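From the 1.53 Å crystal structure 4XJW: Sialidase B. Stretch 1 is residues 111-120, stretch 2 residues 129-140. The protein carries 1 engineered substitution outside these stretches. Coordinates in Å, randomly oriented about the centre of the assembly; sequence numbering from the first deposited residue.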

# COMPACT_ATOMS: atom_id res chain seq x y z
N VAL A 111 -4.31 23.61 -11.04
CA VAL A 111 -3.47 24.57 -11.76
C VAL A 111 -3.57 24.34 -13.28
O VAL A 111 -3.30 23.24 -13.78
N SER A 112 -3.96 25.39 -14.00
CA SER A 112 -4.07 25.36 -15.46
C SER A 112 -2.98 26.27 -16.03
O SER A 112 -3.09 27.49 -15.99
N ASP A 113 -1.92 25.66 -16.55
CA ASP A 113 -0.67 26.36 -16.86
C ASP A 113 -0.44 26.45 -18.36
O ASP A 113 -0.03 25.48 -19.00
N SER A 114 -0.70 27.63 -18.93
CA SER A 114 -0.57 27.82 -20.37
C SER A 114 0.86 27.74 -20.90
O SER A 114 1.10 27.21 -21.99
N LYS A 115 1.83 28.23 -20.12
CA LYS A 115 3.21 28.21 -20.59
C LYS A 115 3.80 26.80 -20.65
O LYS A 115 4.56 26.49 -21.57
N ASP A 116 3.45 25.95 -19.69
CA ASP A 116 3.92 24.56 -19.72
C ASP A 116 2.89 23.60 -20.31
O ASP A 116 3.13 22.39 -20.40
N LYS A 117 1.75 24.17 -20.72
CA LYS A 117 0.66 23.41 -21.33
C LYS A 117 0.25 22.23 -20.47
O LYS A 117 -0.00 21.14 -20.98
N THR A 118 0.18 22.46 -19.17
CA THR A 118 -0.05 21.37 -18.23
C THR A 118 -1.22 21.67 -17.29
O THR A 118 -1.41 22.82 -16.88
N TYR A 119 -1.99 20.63 -16.99
CA TYR A 119 -3.06 20.72 -16.02
C TYR A 119 -2.67 19.83 -14.85
O TYR A 119 -2.36 18.65 -15.04
N THR A 120 -2.67 20.39 -13.65
CA THR A 120 -2.25 19.63 -12.47
C THR A 120 -3.27 19.75 -11.36
O THR A 120 -3.69 20.86 -11.02
N PHE A 129 -2.93 14.17 -10.31
CA PHE A 129 -2.56 14.06 -11.72
C PHE A 129 -1.86 15.31 -12.23
O PHE A 129 -2.02 16.40 -11.68
N SER A 130 -1.05 15.12 -13.26
CA SER A 130 -0.39 16.23 -13.92
C SER A 130 -0.28 15.85 -15.38
O SER A 130 0.44 14.92 -15.74
N GLU A 131 -1.03 16.54 -16.23
CA GLU A 131 -1.14 16.15 -17.63
C GLU A 131 -0.70 17.27 -18.55
O GLU A 131 -1.27 18.36 -18.53
N THR A 132 0.31 16.99 -19.36
CA THR A 132 0.76 17.92 -20.40
C THR A 132 0.12 17.57 -21.75
O THR A 132 0.04 16.40 -22.11
N VAL A 133 -0.33 18.57 -22.49
CA VAL A 133 -1.01 18.35 -23.76
C VAL A 133 -0.32 19.11 -24.89
O VAL A 133 0.37 20.10 -24.65
N ASP A 134 -0.51 18.64 -26.12
CA ASP A 134 0.05 19.31 -27.30
C ASP A 134 -0.68 20.61 -27.63
O ASP A 134 -0.07 21.61 -28.00
N THR A 135 -2.00 20.59 -27.50
CA THR A 135 -2.80 21.78 -27.75
C THR A 135 -3.49 22.19 -26.47
O THR A 135 -4.43 21.53 -26.01
N PHE A 136 -3.02 23.28 -25.88
CA PHE A 136 -3.55 23.72 -24.60
C PHE A 136 -4.86 24.47 -24.77
O PHE A 136 -5.04 25.22 -25.72
N LEU A 137 -5.78 24.24 -23.83
CA LEU A 137 -7.05 24.96 -23.78
C LEU A 137 -7.15 25.71 -22.46
O LEU A 137 -7.44 25.11 -21.42
N PRO A 138 -6.89 27.02 -22.49
CA PRO A 138 -7.07 27.86 -21.30
C PRO A 138 -8.53 27.80 -20.86
O PRO A 138 -9.42 27.87 -21.72
N ILE A 139 -8.79 27.66 -19.57
CA ILE A 139 -10.17 27.55 -19.11
C ILE A 139 -10.93 28.85 -19.36
O ILE A 139 -12.15 28.84 -19.51
N SER A 140 -10.20 29.96 -19.43
CA SER A 140 -10.80 31.26 -19.70
C SER A 140 -11.06 31.49 -21.19
O SER A 140 -11.67 32.49 -21.56

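Strands 118-120 and 129-132 run antiparallel, and the loop that follows the second strand folds back against the turn of stretch 1. Tyr119 and Glu131 form the hydrogen-bonded pair of the ladder. Tyr119 N donates to Glu131 O at 2.8 Å, and Glu131 N donates to Tyr119 O, also at 2.8 Å. Two residues on, Val133 N donates to Lys117 O at 3.0 Å, so the pairing outlasts the strand.

Thr118, Thr120, Ser130 and Thr132 put their side chains on one face of the sheet. Thr120 (m) and Ser130 (t) are hydrogen-bonded through their hydroxyls, Thr120 OG1 to Ser130 OG at 2.9 Å; either could be the donor. Thr118 (m) and Thr132 (m) bring OG1 and OG1 to 2.8 Å. Thr118 OG1 donates to Asp116 O at 2.8 Å, within its own turn.

Tyr119 and Glu131 point to the other face. Glu131 (m, m) leads its carboxylate away from stretch 1. Tyr119 (m) is buried, and its ring reaches along stretch 2. Tyr119 OH donates to Leu137 O at 2.6 Å, near the ring plane, which satisfies the phenol proton. Tyr119 CE2 meets Val133 CG2 at 4.0 Å.

Phe136 (t) points toward stretch 1 and fills the space between Tyr119 and the turn. The Tyr119 and Phe136 rings are near parallel, at 17°, but slid apart, with centroids 4.8 Å from each other; they barely overlap. The closest contact is Tyr119 CZ to Phe136 CE1, 3.5 Å. On the opposite face of the Phe136 ring from Tyr119 OH lies Ser114 CA, 3.7 Å from the centroid, in a CH-pi contact. Asp113 O covers that same face, but it is also the acceptor for Thr118 N at 3.0 Å.

Lys117 (m, t, t, t) extends past Phe136, with Lys117 CG 4.0 Å from Phe136 CB. Its ammonium donates to a backbone carbonyl, Lys117 NZ to Asp134 O at 2.7 Å. Water 2 accepts a hydrogen bond from Phe136 N at 2.9 Å and a weak one from Lys117 NZ at 3.1 Å. It thus gives the Phe136 amide a partner and links it to the lysine.

Ser112 (t) points toward stretch 2. Ser112 OG lies 3.3 Å from Phe136 CZ and 3.9 Å from Ile139 CG2, but its polar partner is water 1, to which it donates at 2.7 Å. The same water accepts from Ile139 N at 3.1 Å, bridging the stretches. Ser114 OG (p) is satisfied elsewhere in the structure.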

# COMPACT_ATOMS: atom_id res chain seq x y z
CB VAL A 111 -2.00 24.48 -11.29
CG1 VAL A 111 -1.16 25.50 -12.03
CG2 VAL A 111 -1.92 24.71 -9.78
CB SER A 112 -5.47 25.83 -15.88
OG SER A 112 -5.66 25.77 -17.27
CB ASP A 113 0.49 25.62 -16.19
CG ASP A 113 1.81 26.38 -16.27
OD1 ASP A 113 1.89 27.37 -17.02
OD2 ASP A 113 2.76 25.96 -15.58
CB SER A 114 -1.24 29.13 -20.81
OG SER A 114 -0.71 30.27 -20.17
CB LYS A 115 4.09 29.15 -19.77
CG LYS A 115 3.83 30.62 -20.05
CD LYS A 115 5.09 31.34 -20.50
CE LYS A 115 5.08 32.81 -20.08
NZ LYS A 115 6.30 33.56 -20.53
CB ASP A 116 4.35 24.07 -18.33
CG ASP A 116 5.66 24.67 -17.87
OD1 ASP A 116 6.27 25.41 -18.67
OD2 ASP A 116 6.08 24.39 -16.73
CB LYS A 117 1.05 22.89 -22.71
CG LYS A 117 1.42 23.97 -23.71
CD LYS A 117 1.63 23.35 -25.08
CE LYS A 117 1.56 24.38 -26.18
NZ LYS A 117 1.49 23.72 -27.51
CB THR A 118 1.23 21.10 -17.43
OG1 THR A 118 2.26 20.65 -18.33
CG2 THR A 118 1.00 20.03 -16.37
CB TYR A 119 -4.38 20.21 -16.61
CG TYR A 119 -4.85 20.92 -17.87
CD1 TYR A 119 -5.49 22.15 -17.80
CD2 TYR A 119 -4.68 20.34 -19.11
CE1 TYR A 119 -5.94 22.80 -18.94
CE2 TYR A 119 -5.14 20.96 -20.27
CZ TYR A 119 -5.76 22.19 -20.17
OH TYR A 119 -6.21 22.81 -21.32
CB THR A 120 -0.90 20.16 -11.94
OG1 THR A 120 0.08 20.14 -12.99
CG2 THR A 120 -0.40 19.33 -10.76
CB PHE A 129 -3.73 13.63 -12.64
CG PHE A 129 -4.90 14.59 -12.68
CD1 PHE A 129 -4.85 15.77 -13.42
CD2 PHE A 129 -6.07 14.28 -11.99
CE1 PHE A 129 -5.95 16.64 -13.46
CE2 PHE A 129 -7.18 15.13 -12.03
CZ PHE A 129 -7.12 16.30 -12.77
CB SER A 130 0.99 16.51 -13.31
OG SER A 130 1.48 17.76 -13.74
CB GLU A 131 -2.59 15.77 -17.93
CG GLU A 131 -3.14 14.65 -17.07
CD GLU A 131 -2.77 13.27 -17.57
OE1 GLU A 131 -2.05 13.18 -18.58
OE2 GLU A 131 -3.20 12.27 -16.94
CB THR A 132 2.30 17.88 -20.54
OG1 THR A 132 2.89 18.08 -19.25
CG2 THR A 132 2.78 18.96 -21.50
CB VAL A 133 -2.50 18.76 -23.70
CG1 VAL A 133 -3.29 17.87 -22.75
CG2 VAL A 133 -2.64 20.22 -23.29
CB ASP A 134 -0.01 18.39 -28.52
CG ASP A 134 0.91 17.20 -28.39
OD1 ASP A 134 2.04 17.36 -27.89
OD2 ASP A 134 0.50 16.09 -28.81
CB THR A 135 -3.83 21.55 -28.86
OG1 THR A 135 -3.16 21.05 -30.02
CG2 THR A 135 -4.55 22.85 -29.20
CB PHE A 136 -2.53 24.61 -23.90
CG PHE A 136 -2.91 25.00 -22.50
CD1 PHE A 136 -2.79 24.09 -21.46
CD2 PHE A 136 -3.39 26.28 -22.23
CE1 PHE A 136 -3.14 24.44 -20.17
CE2 PHE A 136 -3.75 26.64 -20.93
CZ PHE A 136 -3.61 25.72 -19.90
CB LEU A 137 -8.23 24.00 -23.93
CG LEU A 137 -9.64 24.59 -23.82
CD1 LEU A 137 -9.79 25.82 -24.72
CD2 LEU A 137 -10.70 23.55 -24.13
CB PRO A 138 -6.73 29.26 -21.82
CG PRO A 138 -5.86 29.03 -23.02
CD PRO A 138 -6.40 27.79 -23.65
CB ILE A 139 -10.28 27.11 -17.62
CG1 ILE A 139 -9.71 28.18 -16.69
CG2 ILE A 139 -9.60 25.77 -17.39
CD1 ILE A 139 -9.91 27.88 -15.21
CB SER A 140 -9.87 32.36 -19.19
OG SER A 140 -8.63 32.28 -19.88
O HOH W 1 -6.30 28.31 -17.91
O HOH W 2 -1.28 25.03 -27.35